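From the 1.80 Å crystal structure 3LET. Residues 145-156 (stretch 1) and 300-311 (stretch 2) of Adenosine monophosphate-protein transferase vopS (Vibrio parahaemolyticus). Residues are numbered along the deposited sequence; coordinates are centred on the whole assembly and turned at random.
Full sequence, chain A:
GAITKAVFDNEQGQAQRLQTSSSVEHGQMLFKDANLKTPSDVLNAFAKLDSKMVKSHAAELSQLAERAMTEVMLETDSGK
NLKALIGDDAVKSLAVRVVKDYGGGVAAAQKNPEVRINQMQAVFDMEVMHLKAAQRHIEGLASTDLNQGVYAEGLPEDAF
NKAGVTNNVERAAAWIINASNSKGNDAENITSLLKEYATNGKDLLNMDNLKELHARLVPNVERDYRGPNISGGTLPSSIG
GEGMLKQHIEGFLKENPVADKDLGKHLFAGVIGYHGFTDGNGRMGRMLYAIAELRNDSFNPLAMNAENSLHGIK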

# COMPACT_ATOMS: atom_id res chain seq x y z
N ASP A 145 -10.06 -22.45 -9.87
CA ASP A 145 -9.44 -23.69 -9.39
C ASP A 145 -7.91 -23.57 -9.39
O ASP A 145 -7.27 -23.65 -10.44
CB ASP A 145 -9.89 -24.89 -10.24
CG ASP A 145 -9.32 -26.22 -9.73
OD1 ASP A 145 -8.49 -26.21 -8.79
OD2 ASP A 145 -9.69 -27.28 -10.28
N LEU A 146 -7.33 -23.39 -8.21
CA LEU A 146 -5.91 -23.18 -8.10
C LEU A 146 -5.14 -24.50 -8.02
O LEU A 146 -3.97 -24.51 -7.67
CB LEU A 146 -5.58 -22.31 -6.87
CG LEU A 146 -6.33 -20.98 -6.80
CD1 LEU A 146 -6.01 -20.29 -5.48
CD2 LEU A 146 -5.98 -20.06 -7.98
N ASN A 147 -5.79 -25.60 -8.35
CA ASN A 147 -5.11 -26.89 -8.31
C ASN A 147 -4.94 -27.48 -9.70
O ASN A 147 -4.33 -28.52 -9.85
CB ASN A 147 -5.87 -27.89 -7.43
CG ASN A 147 -6.21 -27.32 -6.06
OD1 ASN A 147 -5.34 -26.78 -5.37
ND2 ASN A 147 -7.47 -27.45 -5.67
N GLN A 148 -5.49 -26.81 -10.72
CA GLN A 148 -5.38 -27.32 -12.08
C GLN A 148 -4.62 -26.36 -12.99
O GLN A 148 -4.39 -25.22 -12.63
CB GLN A 148 -6.78 -27.58 -12.66
CG GLN A 148 -7.63 -26.34 -12.82
CD GLN A 148 -8.90 -26.61 -13.63
OE1 GLN A 148 -9.33 -25.76 -14.41
NE2 GLN A 148 -9.50 -27.78 -13.44
N GLY A 149 -4.21 -26.84 -14.15
CA GLY A 149 -3.63 -25.98 -15.17
C GLY A 149 -2.27 -25.41 -14.80
O GLY A 149 -1.37 -26.15 -14.39
N VAL A 150 -2.13 -24.09 -14.99
CA VAL A 150 -0.91 -23.37 -14.61
C VAL A 150 -0.84 -23.14 -13.12
O VAL A 150 0.22 -23.30 -12.52
CB VAL A 150 -0.83 -21.96 -15.24
CG1 VAL A 150 -0.59 -22.04 -16.73
CG2 VAL A 150 -2.09 -21.15 -14.93
N TYR A 151 -1.97 -22.76 -12.53
CA TYR A 151 -2.05 -22.50 -11.09
C TYR A 151 -1.43 -23.63 -10.32
O TYR A 151 -1.07 -23.48 -9.15
CB TYR A 151 -3.49 -22.37 -10.66
CG TYR A 151 -4.11 -21.07 -11.06
CD1 TYR A 151 -3.48 -19.84 -10.78
CD2 TYR A 151 -5.34 -21.06 -11.71
CE1 TYR A 151 -4.07 -18.64 -11.16
CE2 TYR A 151 -5.93 -19.87 -12.09
CZ TYR A 151 -5.32 -18.67 -11.81
OH TYR A 151 -5.94 -17.51 -12.20
N ALA A 152 -1.31 -24.77 -10.98
CA ALA A 152 -0.74 -25.96 -10.36
C ALA A 152 0.67 -26.19 -10.81
O ALA A 152 1.46 -26.80 -10.09
CB ALA A 152 -1.58 -27.16 -10.72
N GLU A 153 1.00 -25.75 -12.03
CA GLU A 153 2.30 -26.07 -12.60
C GLU A 153 3.41 -25.85 -11.57
O GLU A 153 3.39 -24.85 -10.80
CB GLU A 153 2.55 -25.27 -13.90
CG GLU A 153 1.91 -25.92 -15.13
CD GLU A 153 2.02 -25.08 -16.39
OE1 GLU A 153 2.85 -24.15 -16.42
OE2 GLU A 153 1.27 -25.35 -17.36
N GLY A 154 4.35 -26.82 -11.55
CA GLY A 154 5.46 -26.84 -10.59
C GLY A 154 6.82 -26.68 -11.26
O GLY A 154 6.93 -26.56 -12.47
N LEU A 155 7.87 -26.66 -10.45
CA LEU A 155 9.22 -26.46 -10.94
C LEU A 155 10.01 -27.75 -10.78
O LEU A 155 9.94 -28.37 -9.72
CB LEU A 155 9.93 -25.43 -10.08
CG LEU A 155 10.14 -23.99 -10.47
CD1 LEU A 155 11.25 -23.45 -9.60
CD2 LEU A 155 10.46 -23.82 -11.94
N PRO A 156 10.80 -28.12 -11.79
CA PRO A 156 11.70 -29.26 -11.63
C PRO A 156 12.66 -29.01 -10.47
O PRO A 156 13.15 -27.88 -10.37
CB PRO A 156 12.48 -29.29 -12.95
CG PRO A 156 11.69 -28.45 -13.91
CD PRO A 156 11.01 -27.42 -13.08
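Stretch 2 300-311: NPLAMNAENSLH

Stretch 2 enters as an extended segment, Asn 300 to Ala 303, and then turns into a helix that runs from Met 304 to His 311. Stretch 1 forms no regular helix or strand; it opens with a type I beta turn from Asp 145 to Gln 148 and ends in an extended run through Gly 154 and Leu 155. The two pieces pass in opposite order: the extended start of stretch 2 lies beside the end of stretch 1, and the helix then leads back along Tyr 151 and Val 150 toward Leu 146. The CA atoms of Gly 154 and Ala 303 are 4.5 Å apart, and those of Tyr 151 and Ala 306 4.7 Å. Together the stretches bury 598 Å², and Tyr 151, Leu 155 and Glu 153 contribute the largest shares.

Tyr 151 meets the last part of the helix. Its CA-to-CB bond points away from stretch 2, yet with chi1 at -75° (m) the ring comes back against it. Ring atom CE1 of Tyr 151 lies 3.5 Å from CB of Ser 309, and CD1 of Tyr 151 packs 3.9 Å from CD2 of Leu 310, both at an oblique angle to the ring. Leu 310 also reaches the beta turn, its CD2 lying 4.4 Å from CD2 of Leu 146. At the far end of the ring a water closes the contact: it lies 2.6 Å from OH of Tyr 151 and donates a hydrogen bond to O of Ser 309 at 2.7 Å. The backbones come close here, with CB of Ala 306 3.0 Å from O of Val 150 and 4.3 Å from CA of Tyr 151. The CA-to-CB bond of Val 150 points toward the same helix, and CG1 of Val 150 lies 4.1 Å from CB of Asn 305.

Glu 153 holds the start of the helix through both its backbone and its side chain. Ala 303, at the N-cap position, donates its N to O of Glu 153 at 3.0 Å with an angle of 161°, a nearly straight bond that ties the loop to stretch 1 just where the helix begins. The CA-to-CB bond of Glu 153 points sideways, but the carboxylate comes back to the helix, and OE1 of Glu 153 accepts a hydrogen bond from ND2 of Asn 305 at 3.1 Å. Asn 305 lies in the first turn of the helix, so one residue grips both the cap and the turn that follows it. The side chain of Glu 153 is poorly ordered, however, and this second bond is correspondingly less certain.

Leu 155 covers the extended segment before the helix. Its CA-to-CB bond points toward stretch 2, where its CB lies 4.0 Å from CB of Pro 301 and its CG 3.5 Å from O of Leu 302. The CA-to-CB bond of Leu 302 points away, and it is the carbonyl of Leu 302 that meets Leu 155. Between Glu 153 and Leu 155, Gly 154 brings its CA within 3.4 Å of O of Pro 301 in a CA-H...O contact.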

# COMPACT_ATOMS: atom_id res chain seq x y z
N ASN A 300 5.35 -27.12 -2.40
CA ASN A 300 5.26 -27.28 -3.84
C ASN A 300 5.78 -26.00 -4.50
O ASN A 300 5.16 -24.96 -4.36
CB ASN A 300 3.79 -27.46 -4.22
CG ASN A 300 3.13 -28.60 -3.44
OD1 ASN A 300 3.39 -29.77 -3.69
ND2 ASN A 300 2.25 -28.25 -2.49
N PRO A 301 6.92 -26.07 -5.20
CA PRO A 301 7.46 -24.84 -5.78
C PRO A 301 6.57 -24.38 -6.95
O PRO A 301 5.96 -25.22 -7.62
CB PRO A 301 8.85 -25.27 -6.26
CG PRO A 301 8.68 -26.75 -6.53
CD PRO A 301 7.85 -27.20 -5.37
N LEU A 302 6.47 -23.08 -7.18
CA LEU A 302 5.61 -22.55 -8.24
C LEU A 302 6.33 -22.47 -9.57
O LEU A 302 7.44 -21.96 -9.64
CB LEU A 302 5.15 -21.13 -7.90
CG LEU A 302 4.18 -20.99 -6.72
CD1 LEU A 302 3.97 -19.50 -6.33
CD2 LEU A 302 2.86 -21.65 -7.06
N ALA A 303 5.69 -22.94 -10.64
CA ALA A 303 6.20 -22.68 -11.99
C ALA A 303 6.14 -21.18 -12.27
O ALA A 303 5.35 -20.49 -11.65
CB ALA A 303 5.39 -23.44 -13.02
N MET A 304 6.96 -20.67 -13.18
CA MET A 304 6.90 -19.25 -13.52
C MET A 304 5.54 -18.89 -14.08
O MET A 304 5.00 -17.83 -13.78
CB MET A 304 7.97 -18.88 -14.53
CG MET A 304 9.37 -18.80 -13.95
SD MET A 304 10.52 -18.08 -15.13
CE MET A 304 9.55 -16.72 -15.79
N ASN A 305 5.01 -19.77 -14.91
CA ASN A 305 3.66 -19.62 -15.42
C ASN A 305 2.62 -19.45 -14.31
O ASN A 305 1.68 -18.66 -14.45
CB ASN A 305 3.30 -20.86 -16.24
CG ASN A 305 3.77 -20.77 -17.66
OD1 ASN A 305 4.23 -19.71 -18.10
ND2 ASN A 305 3.66 -21.87 -18.39
N ALA A 306 2.79 -20.19 -13.22
CA ALA A 306 1.85 -20.13 -12.12
C ALA A 306 2.03 -18.81 -11.35
O ALA A 306 1.04 -18.14 -11.01
CB ALA A 306 2.05 -21.31 -11.20
N GLU A 307 3.28 -18.42 -11.08
CA GLU A 307 3.51 -17.11 -10.44
C GLU A 307 2.83 -16.00 -11.24
O GLU A 307 2.15 -15.13 -10.67
CB GLU A 307 5.00 -16.81 -10.33
CG GLU A 307 5.77 -17.74 -9.39
CD GLU A 307 7.18 -17.23 -9.15
OE1 GLU A 307 7.53 -16.19 -9.73
OE2 GLU A 307 7.95 -17.85 -8.38
N ASN A 308 3.03 -16.01 -12.56
CA ASN A 308 2.48 -14.96 -13.40
C ASN A 308 0.96 -14.95 -13.37
O ASN A 308 0.36 -13.89 -13.30
CB ASN A 308 3.01 -15.08 -14.83
CG ASN A 308 4.49 -14.77 -14.91
OD1 ASN A 308 5.01 -13.99 -14.11
ND2 ASN A 308 5.17 -15.39 -15.87
N SER A 309 0.35 -16.13 -13.39
CA SER A 309 -1.10 -16.25 -13.23
C SER A 309 -1.62 -15.73 -11.90
O SER A 309 -2.74 -15.24 -11.83
CB SER A 309 -1.53 -17.70 -13.35
OG SER A 309 -1.62 -18.07 -14.69
N LEU A 310 -0.83 -15.88 -10.84
CA LEU A 310 -1.29 -15.44 -9.52
C LEU A 310 -1.21 -13.93 -9.39
O LEU A 310 -2.19 -13.29 -8.99
CB LEU A 310 -0.46 -16.10 -8.39
CG LEU A 310 -0.74 -17.59 -8.26
CD1 LEU A 310 0.35 -18.23 -7.40
CD2 LEU A 310 -2.13 -17.89 -7.67
N HIS A 311 -0.06 -13.35 -9.69
CA HIS A 311 0.07 -11.91 -9.36
C HIS A 311 -0.49 -11.05 -10.48
O HIS A 311 -0.89 -9.92 -10.24
CB HIS A 311 1.51 -11.50 -9.00
CG HIS A 311 2.55 -11.84 -10.03
ND1 HIS A 311 2.52 -11.35 -11.31
CD2 HIS A 311 3.70 -12.55 -9.91
CE1 HIS A 311 3.59 -11.78 -11.96
NE2 HIS A 311 4.32 -12.50 -11.14
O HOH W 1 -4.73 -15.66 -13.61